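Local coordinates for protein AMP-dependent synthetase and ligase (Xenorhabdus doucetiae, PDB 6QSR) that probably acts as the ApeI subunit of a two-protein dehydratase complex in the type II polyketide pathway that makes aryl polyene pigments, at residues A12-L20 against H50-P58. Numbering follows the deposited sequence.
Sequences AQHEAMIQL and HYAQTLLAP
Ile18 packs over one face of the Tyr51 ring: its CG1 stands 4.1 Å from the ring centroid and only 8° off the ring normal, the geometry of a CH-pi contact. The branches divide the face between them, CD1 resting near the root of the ring, at Tyr51 CG, and CG2 reaching its far end, 3.8 Å from Tyr51 CZ. With chi1 at -52°, Ile18 CG2 is anti to the backbone N and CG1 is beside it, which brings both toward the ring. On the opposite face lies His50 CD2, over the ring centre, so the phenol is sandwiched. Leu20 CD2 comes obliquely to the phenol end, 3.5 Å from Tyr51 OH, while that hydroxyl is hydrogen-bonded to Glu5 on the adjacent strand 4-9. In the hot-dog fold an antiparallel sheet wraps round a long helix; here strand 15-20 passes helix segment 50-56 at 9.4 Å between axes, with their directions 127° apart. Ala16, Ile18 and Leu20, every second residue of the strand, point toward the helix. Toward the last turn of the helix, the CB of Leu56 does not itself aim at the strand, but the branched end comes nearer: CG lies 3.7 Å from His14 O, and CD1 is 4.0 Å from Glu15 C and 4.1 Å from Ala16 CB. Ala16 also touches Leu55 CD1. There the helix widens into a pi-type turn, Ala52 O accepting from Leu56 N and Ala57 N, which reach it from opposite faces of its plane. A water bridges the two backbones, donating to Gln13 O and Leu56 O, each 2.7 Å from the water oxygen.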
ATOM      1  N   ALA A  12       1.034  -2.124 -28.355  1.00 49.10           N
ATOM      2  CA  ALA A  12       1.347  -0.761 -28.787  1.00 47.08           C
ATOM      3  C   ALA A  12       2.508  -0.270 -27.931  1.00 44.21           C
ATOM      4  O   ALA A  12       2.760  -0.830 -26.864  1.00 41.50           O
ATOM      5  CB  ALA A  12       0.131   0.134 -28.612  1.00 47.30           C
ATOM      6  N   GLN A  13       3.208   0.780 -28.360  1.00 41.94           N
ATOM      7  CA  GLN A  13       4.350   1.285 -27.571  1.00 44.85           C
ATOM      8  C   GLN A  13       3.925   1.874 -26.207  1.00 38.90           C
ATOM      9  O   GLN A  13       4.759   2.006 -25.305  1.00 36.74           O
ATOM     10  CB  GLN A  13       5.182   2.300 -28.367  1.00 55.57           C
ATOM     11  CG  GLN A  13       5.816   1.745 -29.644  1.00 68.45           C
ATOM     12  CD  GLN A  13       6.895   0.699 -29.390  1.00 69.87           C
ATOM     13  OE1 GLN A  13       8.045   1.032 -29.103  1.00 68.77           O
ATOM     14  NE2 GLN A  13       6.530  -0.572 -29.517  1.00 67.76           N
ATOM     15  N   HIS A  14       2.633   2.189 -26.058  1.00 32.38           N
ATOM     16  CA  HIS A  14       2.082   2.781 -24.831  1.00 31.91           C
ATOM     17  C   HIS A  14       1.275   1.805 -23.951  1.00 29.07           C
ATOM     18  O   HIS A  14       0.708   2.221 -22.934  1.00 24.54           O
ATOM     19  CB  HIS A  14       1.241   4.023 -25.191  1.00 34.64           C
ATOM     20  CG  HIS A  14      -0.070   3.711 -25.849  1.00 40.66           C
ATOM     21  ND1 HIS A  14      -0.200   3.547 -27.212  1.00 42.94           N
ATOM     22  CD2 HIS A  14      -1.308   3.533 -25.328  1.00 45.53           C
ATOM     23  CE1 HIS A  14      -1.462   3.281 -27.501  1.00 48.84           C
ATOM     24  NE2 HIS A  14      -2.155   3.266 -26.377  1.00 48.55           N
ATOM     25  N   GLU A  15       1.234   0.525 -24.331  1.00 29.73           N
ATOM     26  CA  GLU A  15       0.474  -0.494 -23.606  1.00 30.92           C
ATOM     27  C   GLU A  15       1.349  -1.693 -23.259  1.00 27.89           C
ATOM     28  O   GLU A  15       2.262  -2.052 -24.016  1.00 27.13           O
ATOM     29  CB  GLU A  15      -0.705  -0.987 -24.446  1.00 39.10           C
ATOM     30  CG  GLU A  15      -1.827   0.021 -24.625  1.00 46.61           C
ATOM     31  CD  GLU A  15      -3.141  -0.641 -25.005  1.00 54.31           C
ATOM     32  OE1 GLU A  15      -4.145  -0.436 -24.287  1.00 56.63           O
ATOM     33  OE2 GLU A  15      -3.163  -1.382 -26.012  1.00 59.22           O
ATOM     34  N   ALA A  16       1.051  -2.332 -22.132  1.00 24.08           N
ATOM     35  CA  ALA A  16       1.684  -3.609 -21.793  1.00 23.42           C
ATOM     36  C   ALA A  16       0.716  -4.544 -21.099  1.00 23.86           C
ATOM     37  O   ALA A  16      -0.154  -4.111 -20.343  1.00 21.72           O
ATOM     38  CB  ALA A  16       2.909  -3.390 -20.917  1.00 25.01           C
ATOM     39  N   MET A  17       0.895  -5.834 -21.373  1.00 26.55           N
ATOM     40  CA  MET A  17       0.155  -6.907 -20.745  1.00 30.06           C
ATOM     41  C   MET A  17       1.212  -7.836 -20.175  1.00 27.59           C
ATOM     42  O   MET A  17       2.105  -8.266 -20.905  1.00 26.80           O
ATOM     43  CB  MET A  17      -0.697  -7.644 -21.771  1.00 38.03           C
ATOM     44  CG  MET A  17      -2.128  -7.143 -21.862  1.00 50.02           C
ATOM     45  SD  MET A  17      -3.101  -8.019 -23.105  1.00 65.22           S
ATOM     46  CE  MET A  17      -3.015  -9.709 -22.503  1.00 70.64           C
ATOM     47  N   ILE A  18       1.130  -8.117 -18.879  1.00 26.29           N
ATOM     48  CA  ILE A  18       2.126  -8.947 -18.198  1.00 26.83           C
ATOM     49  C   ILE A  18       1.399 -10.030 -17.413  1.00 27.16           C
ATOM     50  O   ILE A  18       0.450  -9.735 -16.681  1.00 23.98           O
ATOM     51  CB  ILE A  18       3.019  -8.117 -17.239  1.00 27.67           C
ATOM     52  CG1 ILE A  18       3.627  -6.888 -17.939  1.00 30.00           C
ATOM     53  CG2 ILE A  18       4.159  -8.957 -16.691  1.00 26.77           C
ATOM     54  CD1 ILE A  18       2.942  -5.585 -17.604  1.00 29.67           C
ATOM     55  N   GLN A  19       1.835 -11.279 -17.579  1.00 27.76           N
ATOM     56  CA  GLN A  19       1.303 -12.385 -16.807  1.00 28.67           C
ATOM     57  C   GLN A  19       2.290 -12.679 -15.682  1.00 27.69           C
ATOM     58  O   GLN A  19       3.465 -12.957 -15.948  1.00 25.36           O
ATOM     59  CB  GLN A  19       1.091 -13.609 -17.688  1.00 30.28           C
ATOM     60  CG  GLN A  19       0.431 -14.780 -16.973  1.00 34.79           C
ATOM     61  CD  GLN A  19      -0.008 -15.873 -17.926  1.00 40.27           C
ATOM     62  OE1 GLN A  19       0.529 -16.008 -19.026  1.00 43.38           O
ATOM     63  NE2 GLN A  19      -0.991 -16.658 -17.509  1.00 43.75           N
ATOM     64  N   LEU A  20       1.797 -12.609 -14.440  1.00 26.72           N
ATOM     65  CA  LEU A  20       2.612 -12.731 -13.233  1.00 26.75           C
ATOM     66  C   LEU A  20       2.119 -13.845 -12.341  1.00 25.51           C
ATOM     67  O   LEU A  20       0.914 -14.057 -12.211  1.00 25.97           O
ATOM     68  CB  LEU A  20       2.557 -11.441 -12.420  1.00 27.84           C
ATOM     69  CG  LEU A  20       3.014 -10.173 -13.124  1.00 25.02           C
ATOM     70  CD1 LEU A  20       2.795  -8.991 -12.198  1.00 27.17           C
ATOM     71  CD2 LEU A  20       4.472 -10.285 -13.535  1.00 24.00           C
ATOM     72  N   HIS A  50       7.118  -0.231 -11.767  1.00 21.26           N
ATOM     73  CA  HIS A  50       8.306  -0.876 -12.352  1.00 23.88           C
ATOM     74  C   HIS A  50       8.167  -1.069 -13.860  1.00 22.54           C
ATOM     75  O   HIS A  50       9.068  -0.721 -14.616  1.00 21.43           O
ATOM     76  CB  HIS A  50       8.599  -2.236 -11.698  1.00 27.66           C
ATOM     77  CG  HIS A  50       9.632  -3.044 -12.427  1.00 32.33           C
ATOM     78  ND1 HIS A  50      10.970  -2.711 -12.434  1.00 32.56           N
ATOM     79  CD2 HIS A  50       9.517  -4.150 -13.203  1.00 35.30           C
ATOM     80  CE1 HIS A  50      11.637  -3.587 -13.167  1.00 34.82           C
ATOM     81  NE2 HIS A  50      10.779  -4.471 -13.644  1.00 35.39           N
ATOM     82  N   TYR A  51       7.044  -1.642 -14.283  1.00 22.92           N
ATOM     83  CA  TYR A  51       6.787  -1.849 -15.704  1.00 24.72           C
ATOM     84  C   TYR A  51       6.549  -0.532 -16.442  1.00 24.92           C
ATOM     85  O   TYR A  51       6.976  -0.376 -17.596  1.00 27.57           O
ATOM     86  CB  TYR A  51       5.633  -2.834 -15.910  1.00 26.24           C
ATOM     87  CG  TYR A  51       6.018  -4.252 -15.552  1.00 27.04           C
ATOM     88  CD1 TYR A  51       6.923  -4.964 -16.342  1.00 28.52           C
ATOM     89  CD2 TYR A  51       5.487  -4.886 -14.425  1.00 27.23           C
ATOM     90  CE1 TYR A  51       7.291  -6.265 -16.021  1.00 29.21           C
ATOM     91  CE2 TYR A  51       5.848  -6.186 -14.097  1.00 28.09           C
ATOM     92  CZ  TYR A  51       6.750  -6.870 -14.896  1.00 29.50           C
ATOM     93  OH  TYR A  51       7.110  -8.158 -14.582  1.00 30.59           O
ATOM     94  N   ALA A  52       5.907   0.425 -15.774  1.00 24.66           N
ATOM     95  CA  ALA A  52       5.689   1.760 -16.356  1.00 26.84           C
ATOM     96  C   ALA A  52       7.010   2.476 -16.638  1.00 28.09           C
ATOM     97  O   ALA A  52       7.276   2.889 -17.770  1.00 26.71           O
ATOM     98  CB  ALA A  52       4.820   2.602 -15.439  1.00 26.68           C
ATOM     99  N   GLN A  53       7.834   2.598 -15.599  1.00 29.69           N
ATOM    100  CA  GLN A  53       9.129   3.274 -15.697  1.00 32.76           C
ATOM    101  C   GLN A  53      10.183   2.540 -16.554  1.00 33.84           C
ATOM    102  O   GLN A  53      11.141   3.172 -16.998  1.00 34.36           O
ATOM    103  CB  GLN A  53       9.676   3.576 -14.292  1.00 33.16           C
ATOM    104  CG  GLN A  53       8.814   4.567 -13.512  1.00 38.51           C
ATOM    105  CD  GLN A  53       9.360   4.891 -12.130  1.00 42.53           C
ATOM    106  OE1 GLN A  53       9.801   4.006 -11.397  1.00 43.99           O
ATOM    107  NE2 GLN A  53       9.313   6.167 -11.761  1.00 43.21           N
ATOM    108  N   THR A  54      10.013   1.232 -16.789  1.00 32.04           N
ATOM    109  CA  THR A  54      10.938   0.458 -17.641  1.00 32.41           C
ATOM    110  C   THR A  54      10.469   0.246 -19.090  1.00 33.57           C
ATOM    111  O   THR A  54      11.298   0.216 -19.994  1.00 37.81           O
ATOM    112  CB  THR A  54      11.278  -0.916 -17.025  1.00 32.74           C
ATOM    113  OG1 THR A  54      10.086  -1.697 -16.856  1.00 33.63           O
ATOM    114  CG2 THR A  54      11.986  -0.739 -15.688  1.00 29.81           C
ATOM    115  N   LEU A  55       9.163   0.092 -19.307  1.00 30.91           N
ATOM    116  CA  LEU A  55       8.608  -0.173 -20.641  1.00 31.77           C
ATOM    117  C   LEU A  55       7.891   1.005 -21.302  1.00 31.68           C
ATOM    118  O   LEU A  55       7.979   1.162 -22.521  1.00 32.56           O
ATOM    119  CB  LEU A  55       7.627  -1.349 -20.592  1.00 32.32           C
ATOM    120  CG  LEU A  55       8.061  -2.655 -19.932  1.00 38.17           C
ATOM    121  CD1 LEU A  55       6.893  -3.628 -19.941  1.00 37.45           C
ATOM    122  CD2 LEU A  55       9.273  -3.252 -20.636  1.00 43.34           C
ATOM    123  N   LEU A  56       7.173   1.810 -20.516  1.00 29.43           N
ATOM    124  CA  LEU A  56       6.182   2.759 -21.055  1.00 27.59           C
ATOM    125  C   LEU A  56       6.606   4.221 -20.990  1.00 25.68           C
ATOM    126  O   LEU A  56       6.504   4.943 -21.989  1.00 26.64           O
ATOM    127  CB  LEU A  56       4.837   2.580 -20.332  1.00 29.88           C
ATOM    128  CG  LEU A  56       3.761   1.673 -20.955  1.00 34.69           C
ATOM    129  CD1 LEU A  56       4.314   0.419 -21.611  1.00 34.68           C
ATOM    130  CD2 LEU A  56       2.727   1.306 -19.899  1.00 34.78           C
ATOM    131  N   ALA A  57       7.053   4.650 -19.811  1.00 23.34           N
ATOM    132  CA  ALA A  57       7.357   6.051 -19.529  1.00 22.90           C
ATOM    133  C   ALA A  57       8.722   6.197 -18.849  1.00 22.31           C
ATOM    134  O   ALA A  57       8.796   6.650 -17.706  1.00 23.08           O
ATOM    135  CB  ALA A  57       6.254   6.649 -18.666  1.00 21.87           C
ATOM    136  N   PRO A  58       9.816   5.835 -19.559  1.00 24.51           N
ATOM    137  CA  PRO A  58      11.158   5.994 -18.978  1.00 27.31           C
ATOM    138  C   PRO A  58      11.463   7.464 -18.691  1.00 27.86           C
ATOM    139  O   PRO A  58      11.087   8.331 -19.483  1.00 25.53           O
ATOM    140  CB  PRO A  58      12.093   5.429 -20.063  1.00 27.85           C
ATOM    141  CG  PRO A  58      11.308   5.489 -21.331  1.00 26.94           C
ATOM    142  CD  PRO A  58       9.872   5.291 -20.932  1.00 25.52           C
TER
HETATM  143  O   HOH W   1       4.879   4.463 -24.139  1.00 37.63           O